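Local coordinates for TRAP dicarboxylate transporter, DctP subunit (Sulfurospirillum deleyianum, PDB 4OVS), which binds succinate and, as a solute-binding protein of the TRAP dicarboxylate type, probably delivers it from the periplasm to a membrane transporter, at residues Asp45-Ala48 with Lys49-Glu53; Arg111-Asp114 with His115-Lys118; Glu265-Arg268 with Lys269-Leu273; Glu276-Leu279 with Ala280-Ser283. All blocks are in the same frame, centred on the assembly; numbering follows the deposited sequence.

Contact 1 (Asp45-Ala48 with Lys49-Glu53); sequences DFFA and KRVGE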
# COMPACT_ATOMS: atom_id res chain seq x y z
N ASP A 45 -5.69 -9.87 11.24
CA ASP A 45 -5.93 -10.55 12.52
C ASP A 45 -7.42 -10.66 12.83
O ASP A 45 -7.90 -11.68 13.35
CB ASP A 45 -5.20 -9.83 13.68
CG ASP A 45 -3.69 -10.14 13.74
OD1 ASP A 45 -3.23 -11.16 13.17
OD2 ASP A 45 -2.99 -9.35 14.45
N PHE A 46 -8.17 -9.67 12.43
CA PHE A 46 -9.63 -9.71 12.60
C PHE A 46 -10.23 -10.78 11.69
O PHE A 46 -11.01 -11.61 12.11
CB PHE A 46 -10.22 -8.33 12.34
CG PHE A 46 -11.66 -8.23 12.65
CD1 PHE A 46 -12.59 -8.48 11.67
CD2 PHE A 46 -12.12 -7.95 13.92
CE1 PHE A 46 -13.96 -8.41 11.92
CE2 PHE A 46 -13.50 -7.91 14.18
CZ PHE A 46 -14.40 -8.13 13.16
N PHE A 47 -9.81 -10.78 10.44
CA PHE A 47 -10.18 -11.91 9.53
C PHE A 47 -9.92 -13.23 10.15
O PHE A 47 -10.80 -14.08 10.20
CB PHE A 47 -9.41 -11.80 8.26
CG PHE A 47 -9.54 -12.99 7.35
CD1 PHE A 47 -10.76 -13.29 6.73
CD2 PHE A 47 -8.45 -13.80 7.08
CE1 PHE A 47 -10.87 -14.37 5.91
CE2 PHE A 47 -8.57 -14.87 6.22
CZ PHE A 47 -9.77 -15.15 5.62
N ALA A 48 -8.72 -13.41 10.70
CA ALA A 48 -8.34 -14.70 11.24
C ALA A 48 -9.24 -15.12 12.39
O ALA A 48 -9.74 -16.25 12.46
CB ALA A 48 -6.86 -14.65 11.72
N LYS A 49 -9.48 -14.19 13.28
CA LYS A 49 -10.37 -14.44 14.41
C LYS A 49 -11.80 -14.81 13.96
O LYS A 49 -12.42 -15.72 14.51
CB LYS A 49 -10.43 -13.18 15.26
CG LYS A 49 -11.12 -13.37 16.58
CD LYS A 49 -11.36 -12.02 17.30
CE LYS A 49 -12.71 -11.38 16.95
NZ LYS A 49 -13.11 -10.23 17.87
N ARG A 50 -12.34 -14.10 12.97
CA ARG A 50 -13.73 -14.33 12.55
C ARG A 50 -13.93 -15.69 11.82
O ARG A 50 -14.94 -16.38 12.04
CB ARG A 50 -14.21 -13.18 11.69
CG ARG A 50 -14.38 -11.88 12.45
CD ARG A 50 -15.48 -12.01 13.51
NE ARG A 50 -16.79 -12.17 12.89
CZ ARG A 50 -17.77 -12.96 13.32
NH1 ARG A 50 -17.62 -13.75 14.38
NH2 ARG A 50 -18.92 -12.98 12.64
N VAL A 51 -12.98 -16.08 10.98
CA VAL A 51 -13.01 -17.43 10.39
C VAL A 51 -13.14 -18.50 11.48
O VAL A 51 -13.99 -19.36 11.40
CB VAL A 51 -11.79 -17.69 9.51
CG1 VAL A 51 -11.71 -19.18 9.10
CG2 VAL A 51 -11.86 -16.79 8.28
N GLY A 52 -12.28 -18.46 12.50
CA GLY A 52 -12.37 -19.38 13.62
C GLY A 52 -13.76 -19.42 14.27
O GLY A 52 -14.31 -20.49 14.52
N GLU A 53 -14.30 -18.24 14.59
CA GLU A 53 -15.62 -18.14 15.21
C GLU A 53 -16.71 -18.66 14.27
O GLU A 53 -17.50 -19.48 14.66
CB GLU A 53 -15.88 -16.69 15.63
CG GLU A 53 -14.92 -16.21 16.68
CD GLU A 53 -15.02 -14.71 17.01
OE1 GLU A 53 -15.50 -13.91 16.17
OE2 GLU A 53 -14.65 -14.33 18.14
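The carbonyl oxygen of Phe46 takes the amide of Arg50 at 3.0 Å (N to O), while CG of Arg50 lies against the same oxygen at 3.4 Å. The arginine then continues over the phenylalanine. With CG of Phe46 anti to its own N (chi1 -173°), the ring swings toward the C-terminal end of the helix, and Arg50 CG sits over one ring face, 4.0 Å from the centroid, in a CH-pi contact. The two side chains run side by side, although the guanidinium is turned well away from the ring plane. Two bends, at chi2 and chi3, carry NH1 of Arg50 to Glu53 OE1 at 2.8 Å, a salt bridge that meets the carboxylate oxygen on its anti side; NE forms a second one with Glu262. The guanidinium is thus fixed from two directions. One residue on, the pattern recurs in purely apolar form: CG2 of Val51 rides over a face of the Phe47 ring, 3.5 Å from CE1. Helix 39-54 links strands 26-31 and 59-64 in a beta-alpha-beta unit; Phe47 and Val51 face helix 253-289 at Ala259, while Ala48 and Val51 rest on Val61 of strand 59-64.

Contact 2 (Arg111-Asp114 with His115-Lys118); sequences RDKD and HLYK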
# COMPACT_ATOMS: atom_id res chain seq x y z
N ARG A 111 -8.35 12.76 -5.20
CA ARG A 111 -8.53 14.06 -4.56
C ARG A 111 -8.68 13.93 -3.07
O ARG A 111 -8.34 14.86 -2.34
CB ARG A 111 -9.81 14.74 -5.04
CG ARG A 111 -9.89 14.99 -6.49
CD ARG A 111 -11.07 15.87 -6.80
NE ARG A 111 -12.36 15.27 -6.47
CZ ARG A 111 -12.97 14.34 -7.19
NH1 ARG A 111 -12.42 13.84 -8.30
NH2 ARG A 111 -14.16 13.87 -6.81
N ASP A 112 -9.22 12.81 -2.62
CA ASP A 112 -9.51 12.61 -1.21
C ASP A 112 -10.10 11.23 -1.07
O ASP A 112 -10.14 10.49 -2.06
CB ASP A 112 -10.41 13.71 -0.66
CG ASP A 112 -11.64 13.96 -1.50
OD1 ASP A 112 -12.11 13.04 -2.20
OD2 ASP A 112 -12.18 15.08 -1.45
N LYS A 113 -10.52 10.84 0.13
CA LYS A 113 -10.98 9.49 0.35
C LYS A 113 -12.34 9.25 -0.25
O LYS A 113 -12.69 8.13 -0.63
CB LYS A 113 -11.05 9.17 1.85
CG LYS A 113 -9.70 9.07 2.54
CD LYS A 113 -8.99 7.77 2.22
CE LYS A 113 -7.63 7.68 2.91
NZ LYS A 113 -7.64 7.09 4.29
N ASP A 114 -13.15 10.31 -0.31
CA ASP A 114 -14.46 10.20 -0.92
C ASP A 114 -14.27 9.80 -2.38
O ASP A 114 -14.93 8.90 -2.90
CB ASP A 114 -15.19 11.55 -0.79
CG ASP A 114 -16.51 11.57 -1.53
OD1 ASP A 114 -17.52 11.04 -0.99
OD2 ASP A 114 -16.56 12.14 -2.65
N HIS A 115 -13.36 10.50 -3.07
CA HIS A 115 -13.06 10.18 -4.45
C HIS A 115 -12.60 8.72 -4.57
O HIS A 115 -13.15 7.95 -5.36
CB HIS A 115 -11.98 11.12 -4.99
CG HIS A 115 -11.70 10.94 -6.45
ND1 HIS A 115 -10.47 11.18 -7.02
CD2 HIS A 115 -12.50 10.51 -7.45
CE1 HIS A 115 -10.54 10.93 -8.32
NE2 HIS A 115 -11.76 10.53 -8.60
N LEU A 116 -11.60 8.35 -3.76
CA LEU A 116 -11.01 7.02 -3.77
C LEU A 116 -12.04 5.90 -3.71
O LEU A 116 -12.07 4.96 -4.53
CB LEU A 116 -10.08 6.88 -2.56
CG LEU A 116 -9.38 5.54 -2.37
CD1 LEU A 116 -8.31 5.44 -3.41
CD2 LEU A 116 -8.75 5.33 -0.98
N TYR A 117 -12.89 5.95 -2.70
CA TYR A 117 -13.81 4.86 -2.49
C TYR A 117 -14.87 4.75 -3.63
O TYR A 117 -15.29 3.65 -3.98
CB TYR A 117 -14.47 4.99 -1.13
CG TYR A 117 -13.59 4.50 -0.00
CD1 TYR A 117 -13.14 3.19 0.02
CD2 TYR A 117 -13.21 5.34 1.04
CE1 TYR A 117 -12.33 2.73 1.04
CE2 TYR A 117 -12.40 4.87 2.07
CZ TYR A 117 -11.99 3.59 2.07
OH TYR A 117 -11.17 3.13 3.07
N LYS A 118 -15.25 5.89 -4.21
CA LYS A 118 -16.13 5.88 -5.37
C LYS A 118 -15.46 5.19 -6.55
O LYS A 118 -16.12 4.57 -7.36
CB LYS A 118 -16.55 7.30 -5.76
CG LYS A 118 -17.63 7.92 -4.86
CD LYS A 118 -18.06 9.29 -5.36
CE LYS A 118 -18.87 10.08 -4.29
NZ LYS A 118 -19.11 11.52 -4.63
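His115 meets the residues just before its helix with nearly every atom of its side chain. CB lies 3.4 Å from Asp112 OD1. With CG anti to the backbone N (chi1 -174°) the ring stands out beside the helix start, and Arg111, bent at chi3, folds its guanidinium over it; His115 CG lies 3.7 Å from Arg111 CZ. ND1 accepts the backbone N-H of Arg111 at 3.2 Å, the donor arriving close to the ring plane. CD2 and CE1 both pass beneath Arg111 NH1, which stands 3.3 Å above the ring over its centre. At the tip, NE2 is hydrogen-bonded to the carbonyl of Val328, an arrangement consistent with a ring protonated on NE2 and accepting at ND1. The guanidinium lies flat on the imidazole with the planes 27° apart; its NH2 bonds to the carbonyl of Val331, so both members of the stack bond to carbonyls near the C-terminus. Asp114 OD2 and Lys118 NZ form a weak salt bridge at 3.3 Å, and that ammonium also reaches the terminal carboxylate of Lys332. Lys113 leaves in another direction, its NZ paired with Asp144. The backbone N of His115 donates to Asp112 OD1 at 3.0 Å, the classic N-cap bond in which an aspartate satisfies an amide of the first turn of a helix, here helix 113-120.

Contact 3 (Glu265-Arg268 with Lys269-Leu273); sequences EYER and KEAAL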
# COMPACT_ATOMS: atom_id res chain seq x y z
N GLU A 265 -14.68 -4.20 6.10
CA GLU A 265 -15.44 -3.06 6.71
C GLU A 265 -14.64 -2.54 7.92
O GLU A 265 -14.46 -1.34 8.10
CB GLU A 265 -16.83 -3.52 7.17
CG GLU A 265 -17.42 -2.64 8.31
CD GLU A 265 -18.84 -3.05 8.75
OE1 GLU A 265 -19.05 -4.25 9.10
OE2 GLU A 265 -19.73 -2.15 8.76
N TYR A 266 -14.10 -3.48 8.71
CA TYR A 266 -13.35 -3.15 9.92
C TYR A 266 -12.02 -2.47 9.58
O TYR A 266 -11.67 -1.46 10.16
CB TYR A 266 -13.11 -4.42 10.72
CG TYR A 266 -12.14 -4.20 11.83
CD1 TYR A 266 -12.51 -3.43 12.92
CD2 TYR A 266 -10.89 -4.76 11.82
CE1 TYR A 266 -11.62 -3.21 13.97
CE2 TYR A 266 -10.00 -4.56 12.86
CZ TYR A 266 -10.37 -3.78 13.93
OH TYR A 266 -9.52 -3.53 14.98
N GLU A 267 -11.29 -3.02 8.63
CA GLU A 267 -10.05 -2.41 8.18
C GLU A 267 -10.20 -0.98 7.73
O GLU A 267 -9.37 -0.15 8.06
CB GLU A 267 -9.38 -3.22 7.07
CG GLU A 267 -7.99 -2.88 6.79
CD GLU A 267 -7.74 -1.69 5.83
OE1 GLU A 267 -8.65 -1.26 5.07
OE2 GLU A 267 -6.55 -1.22 5.86
N ARG A 268 -11.26 -0.68 7.00
CA ARG A 268 -11.41 0.65 6.47
C ARG A 268 -11.75 1.65 7.60
O ARG A 268 -11.40 2.81 7.51
CB ARG A 268 -12.37 0.74 5.32
CG ARG A 268 -12.05 -0.17 4.13
CD ARG A 268 -13.18 -0.08 3.12
NE ARG A 268 -12.88 -0.76 1.87
CZ ARG A 268 -13.60 -0.63 0.75
NH1 ARG A 268 -14.64 0.19 0.71
NH2 ARG A 268 -13.28 -1.30 -0.34
N LYS A 269 -12.42 1.19 8.65
CA LYS A 269 -12.72 2.03 9.80
C LYS A 269 -11.41 2.35 10.54
O LYS A 269 -11.13 3.50 10.83
CB LYS A 269 -13.77 1.33 10.69
CG LYS A 269 -15.19 1.34 10.08
CD LYS A 269 -16.12 0.40 10.88
CE LYS A 269 -17.46 0.21 10.26
NZ LYS A 269 -18.28 1.42 10.20
N GLU A 270 -10.56 1.34 10.76
CA GLU A 270 -9.30 1.54 11.42
C GLU A 270 -8.45 2.50 10.59
O GLU A 270 -7.79 3.36 11.12
CB GLU A 270 -8.55 0.21 11.63
CG GLU A 270 -9.11 -0.66 12.78
CD GLU A 270 -8.79 -0.13 14.19
OE1 GLU A 270 -9.34 -0.71 15.16
OE2 GLU A 270 -8.00 0.82 14.36
N ALA A 271 -8.51 2.39 9.28
CA ALA A 271 -7.72 3.29 8.43
C ALA A 271 -8.21 4.72 8.46
O ALA A 271 -7.38 5.60 8.31
CB ALA A 271 -7.63 2.81 7.01
N ALA A 272 -9.51 4.97 8.65
CA ALA A 272 -10.02 6.32 8.80
C ALA A 272 -9.41 7.03 10.05
O ALA A 272 -9.03 8.18 9.98
CB ALA A 272 -11.54 6.29 8.84
N LEU A 273 -9.37 6.35 11.18
CA LEU A 273 -8.73 6.82 12.39
C LEU A 273 -7.23 7.06 12.29
O LEU A 273 -6.61 7.75 13.14
CB LEU A 273 -8.95 5.78 13.49
CG LEU A 273 -10.40 5.57 13.94
CD1 LEU A 273 -10.56 4.31 14.75
CD2 LEU A 273 -10.91 6.78 14.74
O HOH W 1 -20.98 -0.03 9.64
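Tyr266 and Glu270 face each other one turn apart on helix 253-289, the long helix that is a hallmark of TRAP solute-binding proteins. The phenol OH gives a weak hydrogen bond to Glu270 OE1 at 2.8 Å. The other oxygen, OE2, looks to Lys42 in a long, weak ion pair, so both oxygens of this glutamate have partners. In the backbone, Tyr266 O accepts the amide of Glu270 at 3.1 Å and, weakly, that of Lys269, while Glu267 O takes Ala271 N at 2.9 Å. On the next side of the helix, Glu265 OE2 and Lys269 NZ are 4.1 Å apart, beyond a salt bridge, and a water joins them: it donates to OE2 at 2.6 Å and accepts from NZ at 3.1 Å. Their stems run alongside each other, Lys269 CE 3.5 Å from Glu265 CG. Buried Glu267 is satisfied elsewhere, its OE1 accepting from the backbone N of Asp144. Arg268 NH1 pairs with the carboxylate of Asp121 and NH2 with the carbonyl of Tyr142. A leucine in place of Tyr266 is likely to leave Glu270 OE1 without its hydroxyl mate and CG without an aromatic face. The bend of Glu270 at chi2 (-73°) brings OE1 round to the hydroxyl; with CG anti to the carbonyl carbon (chi1 -76°), that atom lies over the Tyr266 face, 4.0 Å from its centroid, in a CH-pi contact.

Contact 4 (Glu276-Leu279 with Ala280-Ser283); sequences EDML and AKIS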
# COMPACT_ATOMS: atom_id res chain seq x y z
N GLU A 276 -4.78 10.61 12.02
CA GLU A 276 -4.79 11.48 13.18
C GLU A 276 -3.96 10.84 14.28
O GLU A 276 -3.11 11.49 14.87
CB GLU A 276 -6.21 11.77 13.69
CG GLU A 276 -6.25 12.76 14.85
CD GLU A 276 -5.96 12.14 16.21
OE1 GLU A 276 -6.30 10.96 16.47
OE2 GLU A 276 -5.39 12.86 17.06
N ASP A 277 -4.21 9.56 14.54
CA ASP A 277 -3.44 8.85 15.55
C ASP A 277 -1.94 8.85 15.22
O ASP A 277 -1.12 9.12 16.08
CB ASP A 277 -3.96 7.41 15.63
CG ASP A 277 -3.31 6.62 16.74
OD1 ASP A 277 -2.86 7.23 17.74
OD2 ASP A 277 -3.28 5.37 16.62
N MSE A 278 -1.57 8.51 13.98
CA MSE A 278 -0.16 8.38 13.62
C MSE A 278 0.53 9.77 13.67
O MSE A 278 1.71 9.89 14.05
CB MSE A 278 -0.04 7.72 12.24
CG MSE A 278 -0.54 6.28 12.26
SE MSE A 278 0.73 5.22 13.35
CE MSE A 278 -0.39 4.61 14.84
N LEU A 279 -0.22 10.82 13.31
CA LEU A 279 0.41 12.14 13.24
C LEU A 279 0.70 12.59 14.67
O LEU A 279 1.77 13.08 14.97
CB LEU A 279 -0.42 13.15 12.47
CG LEU A 279 0.11 14.59 12.39
CD1 LEU A 279 1.44 14.60 11.70
CD2 LEU A 279 -0.86 15.48 11.65
N ALA A 280 -0.20 12.29 15.59
CA ALA A 280 0.08 12.59 17.00
C ALA A 280 1.34 11.85 17.49
O ALA A 280 2.16 12.41 18.21
CB ALA A 280 -1.10 12.22 17.84
N LYS A 281 1.48 10.59 17.14
CA LYS A 281 2.64 9.83 17.64
C LYS A 281 3.95 10.31 17.02
O LYS A 281 5.00 10.42 17.70
CB LYS A 281 2.43 8.33 17.39
CG LYS A 281 1.42 7.66 18.31
CD LYS A 281 1.07 6.26 17.76
CE LYS A 281 0.04 5.47 18.59
NZ LYS A 281 0.39 5.50 20.03
N ILE A 282 3.93 10.59 15.73
CA ILE A 282 5.11 11.11 15.07
C ILE A 282 5.49 12.49 15.64
O ILE A 282 6.68 12.80 15.85
CB ILE A 282 4.88 11.10 13.56
CG1 ILE A 282 4.72 9.67 13.13
CG2 ILE A 282 6.01 11.80 12.77
CD1 ILE A 282 4.04 9.55 11.87
N SER A 283 4.49 13.32 15.92
CA SER A 283 4.70 14.66 16.46
C SER A 283 5.31 14.63 17.85
O SER A 283 6.21 15.40 18.15
CB SER A 283 3.37 15.41 16.48
OG SER A 283 2.96 15.71 15.16
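Different first torsions bring Asp277 and Lys281 together: the aspartate holds CG anti to its N (chi1 -175°) and leans toward the next turn, whereas the lysine holds CG anti to its carbonyl carbon (chi1 -74°) and leans back. Lys281 CE ends 3.5 Å from Asp277 OD1. The ammonium itself is 4.3 Å from that oxygen, too far for a salt bridge, so any attraction is probably modest. Met278, present as selenomethionine, curls at chi2 and chi3 until its CE touches Lys281 CD at 3.7 Å, so the lysine stem touches the carboxylate and the methyl group on neighbouring sides. All this takes place on helix 253-289, whose buried side here packs against helix 211-216, with Met278 on Leu211 and Ile282 on Phe214 and Tyr215. Exchanging Lys281 for a serine would probably open a gap beside Met278 CE and leave Asp277 without its neighbouring positive charge. Ile282 CD1 lies 3.2 Å from Met278 O, the carbonyl that also takes the Ile282 amide. The carbonyl oxygen of Leu279 accepts the backbone N-H of Ser283 at 2.9 Å, and the serine hydroxyl stands close to that same oxygen while Leu279 CD1 lies 3.9 Å from OG.

In the fold
Contact 3 connects two of the others. Its Tyr266 ring stacks on Phe46 of contact 1, CD2 to CG being 3.6 Å, and Arg268 NH1 lies 3.4 Å from Tyr117 CD1 of contact 2. Contacts 1 and 2 do not touch, their nearest atoms about 15 Å apart. Contact 4 follows contact 3 along the same helix, with centres about 16 Å apart. The bound succinate is about 9, 12 and 13 Å from the side chains of Glu267, Met278 and Lys113, so none is a first-shell ligand. The Glu267 side chain nevertheless lies about 4 Å from that of succinate-binding Lys40 and about 5 Å from that of Tyr236, consistent with a second-shell place beside the pocket.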